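Local coordinates for sensor protein kinase HptS (Staphylococcus aureus, PDB 6LKI) that is a sensor histidine kinase that probably reads an extracellular signal, autophosphorylates on a histidine and hands the phosphate to a partner response regulator, at residues 30-35 against 90-95; 62-67 against 98-103. All blocks are in the same frame, centred on the assembly; numbering follows the deposited sequence.

Contact 1 of 2, residues 30-35 against 90-95; sequences SFQELD and QLKFKN
Phe-31 and Phe-93 form an offset stack, their ring planes 22° apart and their side chains side by side, pointing the same way. Phe-93 CZ sits over one face of the Phe-31 ring, toward its rim, 3.7 Å from Phe-31 CG. In return Phe-31 CB lies over the centre of the Phe-93 ring, a CH-pi contact of 4.0 Å to the centroid. Leu-34 O comes to the edge of Phe-93 in the ring plane, and Leu-34 CD1 meets the edge of Phe-31; Leu-91 CD1 reaches Phe-31 CE2 obliquely. The same Leu-34 O accepts the N-H of Lys-94 at 2.9 Å, with the donor well above the carbonyl plane. Phe-31 O closes the type I turn from Phe-31 to Leu-34 and also takes a CA-H contact from Phe-93 CA at 3.3 Å. Asp-35 CG is anti to the backbone N (chi1 -178°), and Asp-35 OD1 lies 3.2 Å from Asn-95 CB. This OD1 is hydrogen-bonded to Thr-37, Asn-95 ND2 to Tyr-98 OH and Asn-95 OD1 to Leu-36 N. The stacked rings thus give the end of helix 2-31 buried apolar contact, while the bonds on Leu-34 O, Asp-35 OD1 and the Asn-95 amide fix the two loops.

Contact 2 of 2, residues 62-67 against 98-103; sequences YELSGP and YMLKIY
Strands 62-66 and 98-103 run antiparallel, 164° between their directions, and are joined by two reciprocal pairs of backbone hydrogen bonds: Glu-63 with Lys-101 and Ser-65 with Met-99, the bond from Ser-65 N to Met-99 O measuring 2.8 Å. Between them, Leu-64 faces Leu-100 in a non-hydrogen-bonded pair. Leu-64 CG is anti to the backbone N (chi1 -171°), and Leu-64 CD1 lies 3.8 Å from Tyr-98 CB, the two side chains crossing at about a right angle. Leu-100 CD1 touches Tyr-62 CB at 4.0 Å. This apolar face turns to helix 39-55, where Tyr-62 packs on Leu-49, Leu-50 and Ile-53. The Tyr-98 ring lies against the backbone of Gly-66, CD2 at 3.4 Å from Gly-66 CA, and its OH is hydrogen-bonded to Gln-69. On the other face, the extended Glu-63 side chain crosses Tyr-103 obliquely, with OE1 3.9 Å from Tyr-103 CE1. Lys-101, also on that face, leads away from the strand pair, its NZ salt-bridged to an acidic side chain of another protein's chain. They belong to strands 59-66 and 97-106, the central two of a 2-1-4-3 antiparallel sheet with helices on its apolar face, consistent with PAS-like sensor domains of histidine kinases.

Contact 2 is the buried one, uniting the two middle strands of the sheet; contact 1 lies farther from the chain's centre and is only partly buried, where the end of helix 2-31 meets the end of strand 84-92, at one edge of the sheet within this chain. They share that sheet, because strands 84-92 and 97-106 are neighbours: Leu-91 N probably bonds to Tyr-98 O at 2.8 Å, and Leu-91 CD1 packs on Leu-100 CB. The Phe-93 ring meets Tyr-98 edge-to-face, carrying the aromatic cluster from one contact into the other. Their chemistry follows their places: paired backbone bonds repeat regularly through contact 2, whereas contact 1 relies on stacked rings and a single such bond.

Contact 1 of 2, residues 30-35 against 90-95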
ATOM      1  N   SER B  30     -19.215  14.801 -13.111  1.00 41.13           N
ATOM      2  CA  SER B  30     -19.431  13.626 -13.948  1.00 43.77           C
ATOM      3  C   SER B  30     -18.929  12.360 -13.264  1.00 41.28           C
ATOM      4  O   SER B  30     -19.557  11.300 -13.371  1.00 38.18           O
ATOM      5  CB  SER B  30     -18.748  13.814 -15.303  1.00 43.93           C
ATOM      6  OG  SER B  30     -17.341  13.899 -15.159  1.00 49.58           O
ATOM      7  N   PHE B  31     -17.804  12.452 -12.553  1.00 41.12           N
ATOM      8  CA  PHE B  31     -17.257  11.279 -11.877  1.00 40.08           C
ATOM      9  C   PHE B  31     -18.187  10.792 -10.773  1.00 40.94           C
ATOM     10  O   PHE B  31     -18.322   9.581 -10.558  1.00 37.29           O
ATOM     11  CB  PHE B  31     -15.873  11.595 -11.313  1.00 40.10           C
ATOM     12  CG  PHE B  31     -14.795  11.665 -12.357  1.00 39.98           C
ATOM     13  CD1 PHE B  31     -14.986  11.102 -13.609  1.00 40.21           C
ATOM     14  CD2 PHE B  31     -13.589  12.290 -12.086  1.00 43.65           C
ATOM     15  CE1 PHE B  31     -13.995  11.164 -14.571  1.00 44.75           C
ATOM     16  CE2 PHE B  31     -12.594  12.354 -13.044  1.00 39.84           C
ATOM     17  CZ  PHE B  31     -12.798  11.790 -14.287  1.00 43.99           C
ATOM     18  N   GLN B  32     -18.843  11.715 -10.065  1.00 39.27           N
ATOM     19  CA  GLN B  32     -19.781  11.330  -9.018  1.00 41.41           C
ATOM     20  C   GLN B  32     -20.989  10.577  -9.560  1.00 43.25           C
ATOM     21  O   GLN B  32     -21.719   9.962  -8.774  1.00 44.40           O
ATOM     22  CB  GLN B  32     -20.241  12.569  -8.246  1.00 45.43           C
ATOM     23  CG  GLN B  32     -19.110  13.320  -7.563  1.00 46.70           C
ATOM     24  CD  GLN B  32     -19.597  14.510  -6.762  1.00 55.19           C
ATOM     25  OE1 GLN B  32     -20.436  14.373  -5.871  1.00 58.31           O
ATOM     26  NE2 GLN B  32     -19.072  15.689  -7.075  1.00 52.58           N
ATOM     27  N   GLU B  33     -21.215  10.609 -10.872  1.00 39.60           N
ATOM     28  CA  GLU B  33     -22.292   9.867 -11.510  1.00 45.13           C
ATOM     29  C   GLU B  33     -21.841   8.522 -12.064  1.00 45.41           C
ATOM     30  O   GLU B  33     -22.679   7.756 -12.549  1.00 47.45           O
ATOM     31  CB  GLU B  33     -22.907  10.701 -12.641  1.00 47.74           C
ATOM     32  CG  GLU B  33     -23.669  11.929 -12.173  1.00 52.61           C
ATOM     33  CD  GLU B  33     -24.905  11.573 -11.373  1.00 61.74           C
ATOM     34  OE1 GLU B  33     -25.085  12.131 -10.269  1.00 64.91           O
ATOM     35  OE2 GLU B  33     -25.699  10.734 -11.849  1.00 68.38           O
ATOM     36  N   LEU B  34     -20.549   8.217 -12.004  1.00 40.95           N
ATOM     37  CA  LEU B  34     -19.993   7.029 -12.640  1.00 39.62           C
ATOM     38  C   LEU B  34     -19.716   5.961 -11.589  1.00 41.51           C
ATOM     39  O   LEU B  34     -18.948   6.191 -10.649  1.00 40.38           O
ATOM     40  CB  LEU B  34     -18.719   7.375 -13.409  1.00 39.82           C
ATOM     41  CG  LEU B  34     -18.923   8.287 -14.622  1.00 40.01           C
ATOM     42  CD1 LEU B  34     -17.591   8.688 -15.236  1.00 39.52           C
ATOM     43  CD2 LEU B  34     -19.812   7.613 -15.654  1.00 39.17           C
ATOM     44  N   ASP B  35     -20.343   4.797 -11.756  1.00 39.67           N
ATOM     45  CA  ASP B  35     -20.153   3.648 -10.877  1.00 39.68           C
ATOM     46  C   ASP B  35     -19.114   2.734 -11.519  1.00 38.32           C
ATOM     47  O   ASP B  35     -19.398   2.065 -12.518  1.00 38.95           O
ATOM     48  CB  ASP B  35     -21.482   2.923 -10.658  1.00 42.34           C
ATOM     49  CG  ASP B  35     -21.368   1.737  -9.709  1.00 44.29           C
ATOM     50  OD1 ASP B  35     -20.243   1.360  -9.319  1.00 43.18           O
ATOM     51  OD2 ASP B  35     -22.423   1.173  -9.350  1.00 50.51           O
ATOM     52  N   GLN B  90      -7.556  12.763  -5.229  1.00 31.52           N
ATOM     53  CA  GLN B  90      -8.513  11.911  -4.533  1.00 29.62           C
ATOM     54  C   GLN B  90      -9.894  12.231  -5.093  1.00 31.97           C
ATOM     55  O   GLN B  90     -10.410  13.337  -4.894  1.00 30.72           O
ATOM     56  CB  GLN B  90      -8.453  12.136  -3.022  1.00 30.63           C
ATOM     57  CG  GLN B  90      -9.337  11.198  -2.215  1.00 29.24           C
ATOM     58  CD  GLN B  90      -8.949  11.141  -0.747  1.00 34.83           C
ATOM     59  OE1 GLN B  90      -7.824  11.474  -0.375  1.00 29.92           O
ATOM     60  NE2 GLN B  90      -9.883  10.711   0.094  1.00 32.05           N
ATOM     61  N   LEU B  91     -10.487  11.273  -5.799  1.00 29.23           N
ATOM     62  CA  LEU B  91     -11.698  11.505  -6.574  1.00 32.27           C
ATOM     63  C   LEU B  91     -12.857  10.696  -6.011  1.00 32.71           C
ATOM     64  O   LEU B  91     -12.705   9.513  -5.692  1.00 32.32           O
ATOM     65  CB  LEU B  91     -11.483  11.140  -8.047  1.00 30.08           C
ATOM     66  CG  LEU B  91     -10.298  11.808  -8.745  1.00 32.95           C
ATOM     67  CD1 LEU B  91     -10.123  11.245 -10.149  1.00 31.19           C
ATOM     68  CD2 LEU B  91     -10.482  13.317  -8.788  1.00 32.92           C
ATOM     69  N   LYS B  92     -14.016  11.339  -5.902  1.00 36.65           N
ATOM     70  CA  LYS B  92     -15.231  10.675  -5.443  1.00 36.81           C
ATOM     71  C   LYS B  92     -16.028  10.218  -6.659  1.00 39.12           C
ATOM     72  O   LYS B  92     -16.523  11.044  -7.434  1.00 38.63           O
ATOM     73  CB  LYS B  92     -16.066  11.605  -4.565  1.00 41.49           C
ATOM     74  CG  LYS B  92     -17.421  11.021  -4.183  1.00 47.30           C
ATOM     75  CD  LYS B  92     -18.301  12.040  -3.477  1.00 53.89           C
ATOM     76  CE  LYS B  92     -19.647  11.435  -3.101  1.00 53.62           C
ATOM     77  NZ  LYS B  92     -20.370  10.897  -4.290  1.00 58.01           N
ATOM     78  N   PHE B  93     -16.144   8.906  -6.831  1.00 38.21           N
ATOM     79  CA  PHE B  93     -17.019   8.329  -7.835  1.00 35.46           C
ATOM     80  C   PHE B  93     -18.341   7.934  -7.181  1.00 42.18           C
ATOM     81  O   PHE B  93     -18.552   8.123  -5.980  1.00 40.02           O
ATOM     82  CB  PHE B  93     -16.344   7.138  -8.519  1.00 36.76           C
ATOM     83  CG  PHE B  93     -15.382   7.532  -9.605  1.00 37.17           C
ATOM     84  CD1 PHE B  93     -14.111   7.987  -9.293  1.00 35.63           C
ATOM     85  CD2 PHE B  93     -15.751   7.451 -10.938  1.00 33.30           C
ATOM     86  CE1 PHE B  93     -13.223   8.351 -10.290  1.00 35.34           C
ATOM     87  CE2 PHE B  93     -14.869   7.814 -11.941  1.00 34.25           C
ATOM     88  CZ  PHE B  93     -13.604   8.265 -11.617  1.00 34.14           C
ATOM     89  N   LYS B  94     -19.247   7.377  -7.988  1.00 40.66           N
ATOM     90  CA  LYS B  94     -20.578   7.048  -7.487  1.00 42.14           C
ATOM     91  C   LYS B  94     -20.535   5.944  -6.437  1.00 45.32           C
ATOM     92  O   LYS B  94     -21.348   5.948  -5.505  1.00 46.12           O
ATOM     93  CB  LYS B  94     -21.481   6.640  -8.649  1.00 44.25           C
ATOM     94  CG  LYS B  94     -22.949   6.491  -8.292  1.00 46.05           C
ATOM     95  CD  LYS B  94     -23.745   6.028  -9.502  1.00 56.86           C
ATOM     96  CE  LYS B  94     -25.223   5.904  -9.183  1.00 64.73           C
ATOM     97  NZ  LYS B  94     -25.831   7.217  -8.836  1.00 67.53           N
ATOM     98  N   ASN B  95     -19.599   5.006  -6.559  1.00 41.89           N
ATOM     99  CA  ASN B  95     -19.563   3.833  -5.695  1.00 41.73           C
ATOM    100  C   ASN B  95     -18.532   3.922  -4.580  1.00 42.83           C
ATOM    101  O   ASN B  95     -18.751   3.348  -3.508  1.00 46.20           O
ATOM    102  CB  ASN B  95     -19.281   2.576  -6.524  1.00 40.93           C
ATOM    103  CG  ASN B  95     -17.967   2.661  -7.273  1.00 40.53           C
ATOM    104  OD1 ASN B  95     -17.681   3.658  -7.935  1.00 39.08           O
ATOM    105  ND2 ASN B  95     -17.154   1.614  -7.163  1.00 37.59           N
TER

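Contact 2 of 2, residues 62-67 against 98-103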
ATOM      1  N   TYR B  62      -1.565   6.818 -16.447  1.00 25.37           N
ATOM      2  CA  TYR B  62      -2.451   7.015 -15.312  1.00 25.55           C
ATOM      3  C   TYR B  62      -2.628   5.711 -14.545  1.00 29.43           C
ATOM      4  O   TYR B  62      -2.597   4.618 -15.118  1.00 29.50           O
ATOM      5  CB  TYR B  62      -3.817   7.554 -15.752  1.00 26.10           C
ATOM      6  CG  TYR B  62      -4.557   6.700 -16.765  1.00 29.51           C
ATOM      7  CD1 TYR B  62      -5.290   5.586 -16.367  1.00 28.41           C
ATOM      8  CD2 TYR B  62      -4.544   7.025 -18.114  1.00 26.79           C
ATOM      9  CE1 TYR B  62      -5.971   4.809 -17.291  1.00 25.78           C
ATOM     10  CE2 TYR B  62      -5.224   6.258 -19.042  1.00 27.96           C
ATOM     11  CZ  TYR B  62      -5.935   5.152 -18.627  1.00 27.25           C
ATOM     12  OH  TYR B  62      -6.610   4.387 -19.551  1.00 29.77           O
ATOM     13  N   GLU B  63      -2.797   5.844 -13.234  1.00 25.13           N
ATOM     14  CA  GLU B  63      -3.168   4.738 -12.357  1.00 28.56           C
ATOM     15  C   GLU B  63      -4.381   5.191 -11.556  1.00 28.77           C
ATOM     16  O   GLU B  63      -4.281   6.118 -10.746  1.00 30.62           O
ATOM     17  CB  GLU B  63      -2.014   4.335 -11.436  1.00 29.83           C
ATOM     18  CG  GLU B  63      -0.872   3.617 -12.143  1.00 31.38           C
ATOM     19  CD  GLU B  63       0.122   2.998 -11.174  1.00 34.06           C
ATOM     20  OE1 GLU B  63       0.020   3.267  -9.960  1.00 37.40           O
ATOM     21  OE2 GLU B  63       1.006   2.240 -11.628  1.00 32.39           O
ATOM     22  N   LEU B  64      -5.527   4.565 -11.805  1.00 26.76           N
ATOM     23  CA  LEU B  64      -6.762   4.847 -11.083  1.00 29.49           C
ATOM     24  C   LEU B  64      -7.004   3.685 -10.130  1.00 29.76           C
ATOM     25  O   LEU B  64      -7.364   2.584 -10.563  1.00 27.78           O
ATOM     26  CB  LEU B  64      -7.933   5.035 -12.046  1.00 28.88           C
ATOM     27  CG  LEU B  64      -9.244   5.545 -11.446  1.00 29.62           C
ATOM     28  CD1 LEU B  64      -9.048   6.901 -10.781  1.00 27.77           C
ATOM     29  CD2 LEU B  64     -10.327   5.615 -12.514  1.00 30.32           C
ATOM     30  N   SER B  65      -6.802   3.926  -8.838  1.00 25.52           N
ATOM     31  CA  SER B  65      -6.786   2.871  -7.834  1.00 29.19           C
ATOM     32  C   SER B  65      -7.984   3.004  -6.906  1.00 32.12           C
ATOM     33  O   SER B  65      -8.237   4.083  -6.358  1.00 32.16           O
ATOM     34  CB  SER B  65      -5.489   2.909  -7.026  1.00 31.29           C
ATOM     35  OG  SER B  65      -4.359   2.810  -7.877  1.00 34.22           O
ATOM     36  N   GLY B  66      -8.708   1.904  -6.727  1.00 31.89           N
ATOM     37  CA  GLY B  66      -9.793   1.841  -5.780  1.00 33.22           C
ATOM     38  C   GLY B  66      -9.772   0.529  -5.027  1.00 33.71           C
ATOM     39  O   GLY B  66      -8.867  -0.293  -5.202  1.00 37.41           O
ATOM     40  N   PRO B  67     -10.771   0.307  -4.166  1.00 34.62           N
ATOM     41  CA  PRO B  67     -10.822  -0.949  -3.402  1.00 36.70           C
ATOM     42  C   PRO B  67     -10.834  -2.177  -4.298  1.00 36.67           C
ATOM     43  O   PRO B  67     -11.829  -2.453  -4.978  1.00 37.10           O
ATOM     44  CB  PRO B  67     -12.124  -0.822  -2.595  1.00 43.28           C
ATOM     45  CG  PRO B  67     -12.901   0.284  -3.257  1.00 42.78           C
ATOM     46  CD  PRO B  67     -11.878   1.214  -3.822  1.00 38.40           C
ATOM     47  N   TYR B  98     -11.624   6.896  -5.388  1.00 34.80           N
ATOM     48  CA  TYR B  98     -10.502   6.377  -6.153  1.00 31.52           C
ATOM     49  C   TYR B  98      -9.371   7.395  -6.164  1.00 34.56           C
ATOM     50  O   TYR B  98      -9.605   8.607  -6.177  1.00 33.68           O
ATOM     51  CB  TYR B  98     -10.917   6.043  -7.593  1.00 30.85           C
ATOM     52  CG  TYR B  98     -11.855   4.859  -7.704  1.00 32.99           C
ATOM     53  CD1 TYR B  98     -13.190   4.966  -7.330  1.00 31.13           C
ATOM     54  CD2 TYR B  98     -11.406   3.638  -8.189  1.00 32.95           C
ATOM     55  CE1 TYR B  98     -14.047   3.887  -7.430  1.00 34.20           C
ATOM     56  CE2 TYR B  98     -12.255   2.553  -8.291  1.00 33.62           C
ATOM     57  CZ  TYR B  98     -13.574   2.683  -7.911  1.00 35.23           C
ATOM     58  OH  TYR B  98     -14.422   1.605  -8.015  1.00 36.71           O
ATOM     59  N   MET B  99      -8.141   6.892  -6.148  1.00 31.09           N
ATOM     60  CA  MET B  99      -6.952   7.727  -6.243  1.00 27.60           C
ATOM     61  C   MET B  99      -6.449   7.710  -7.680  1.00 31.25           C
ATOM     62  O   MET B  99      -6.267   6.638  -8.265  1.00 31.87           O
ATOM     63  CB  MET B  99      -5.856   7.239  -5.294  1.00 30.00           C
ATOM     64  CG  MET B  99      -6.214   7.322  -3.814  1.00 29.57           C
ATOM     65  SD  MET B  99      -6.616   8.997  -3.270  1.00 30.48           S
ATOM     66  CE  MET B  99      -5.108   9.865  -3.692  1.00 28.37           C
ATOM     67  N   LEU B 100      -6.231   8.895  -8.243  1.00 30.37           N
ATOM     68  CA  LEU B 100      -5.719   9.039  -9.600  1.00 30.27           C
ATOM     69  C   LEU B 100      -4.308   9.607  -9.536  1.00 30.65           C
ATOM     70  O   LEU B 100      -4.109  10.733  -9.070  1.00 30.33           O
ATOM     71  CB  LEU B 100      -6.623   9.941 -10.442  1.00 27.81           C
ATOM     72  CG  LEU B 100      -6.098  10.276 -11.841  1.00 26.32           C
ATOM     73  CD1 LEU B 100      -5.944   9.010 -12.677  1.00 29.14           C
ATOM     74  CD2 LEU B 100      -7.004  11.282 -12.542  1.00 26.12           C
ATOM     75  N   LYS B 101      -3.355   8.838 -10.006  1.00 27.61           N
ATOM     76  CA  LYS B 101      -2.017   9.296 -10.152  1.00 29.83           C
ATOM     77  C   LYS B 101      -1.602   9.307 -11.601  1.00 30.24           C
ATOM     78  O   LYS B 101      -1.874   8.405 -12.284  1.00 30.74           O
ATOM     79  CB  LYS B 101      -1.096   8.405  -9.389  1.00 27.98           C
ATOM     80  CG  LYS B 101      -1.476   8.247  -7.967  1.00 34.62           C
ATOM     81  CD  LYS B 101      -0.269   7.843  -7.184  1.00 38.56           C
ATOM     82  CE  LYS B 101      -0.625   6.868  -6.111  1.00 53.71           C
ATOM     83  NZ  LYS B 101      -1.419   7.473  -5.015  1.00 58.17           N
ATOM     84  N   ILE B 102      -0.905  10.350 -12.015  1.00 29.38           N
ATOM     85  CA  ILE B 102      -0.431  10.494 -13.387  1.00 28.08           C
ATOM     86  C   ILE B 102       1.088  10.582 -13.358  1.00 29.17           C
ATOM     87  O   ILE B 102       1.653  11.422 -12.646  1.00 29.14           O
ATOM     88  CB  ILE B 102      -1.044  11.726 -14.076  1.00 30.88           C
ATOM     89  CG1 ILE B 102      -2.563  11.568 -14.181  1.00 31.16           C
ATOM     90  CG2 ILE B 102      -0.430  11.929 -15.452  1.00 30.73           C
ATOM     91  CD1 ILE B 102      -3.258  12.744 -14.827  1.00 32.31           C
ATOM     92  N   TYR B 103       1.743   9.713 -14.121  1.00 29.07           N
ATOM     93  CA  TYR B 103       3.194   9.634 -14.174  1.00 31.16           C
ATOM     94  C   TYR B 103       3.688  10.080 -15.542  1.00 31.56           C
ATOM     95  O   TYR B 103       3.052   9.801 -16.563  1.00 30.49           O
ATOM     96  CB  TYR B 103       3.681   8.208 -13.895  1.00 31.66           C
ATOM     97  CG  TYR B 103       3.314   7.685 -12.527  1.00 28.48           C
ATOM     98  CD1 TYR B 103       2.084   7.081 -12.300  1.00 30.67           C
ATOM     99  CD2 TYR B 103       4.197   7.795 -11.462  1.00 35.49           C
ATOM    100  CE1 TYR B 103       1.744   6.603 -11.048  1.00 34.10           C
ATOM    101  CE2 TYR B 103       3.867   7.318 -10.208  1.00 34.05           C
ATOM    102  CZ  TYR B 103       2.639   6.723 -10.008  1.00 34.51           C
ATOM    103  OH  TYR B 103       2.305   6.249  -8.760  1.00 37.98           O
TER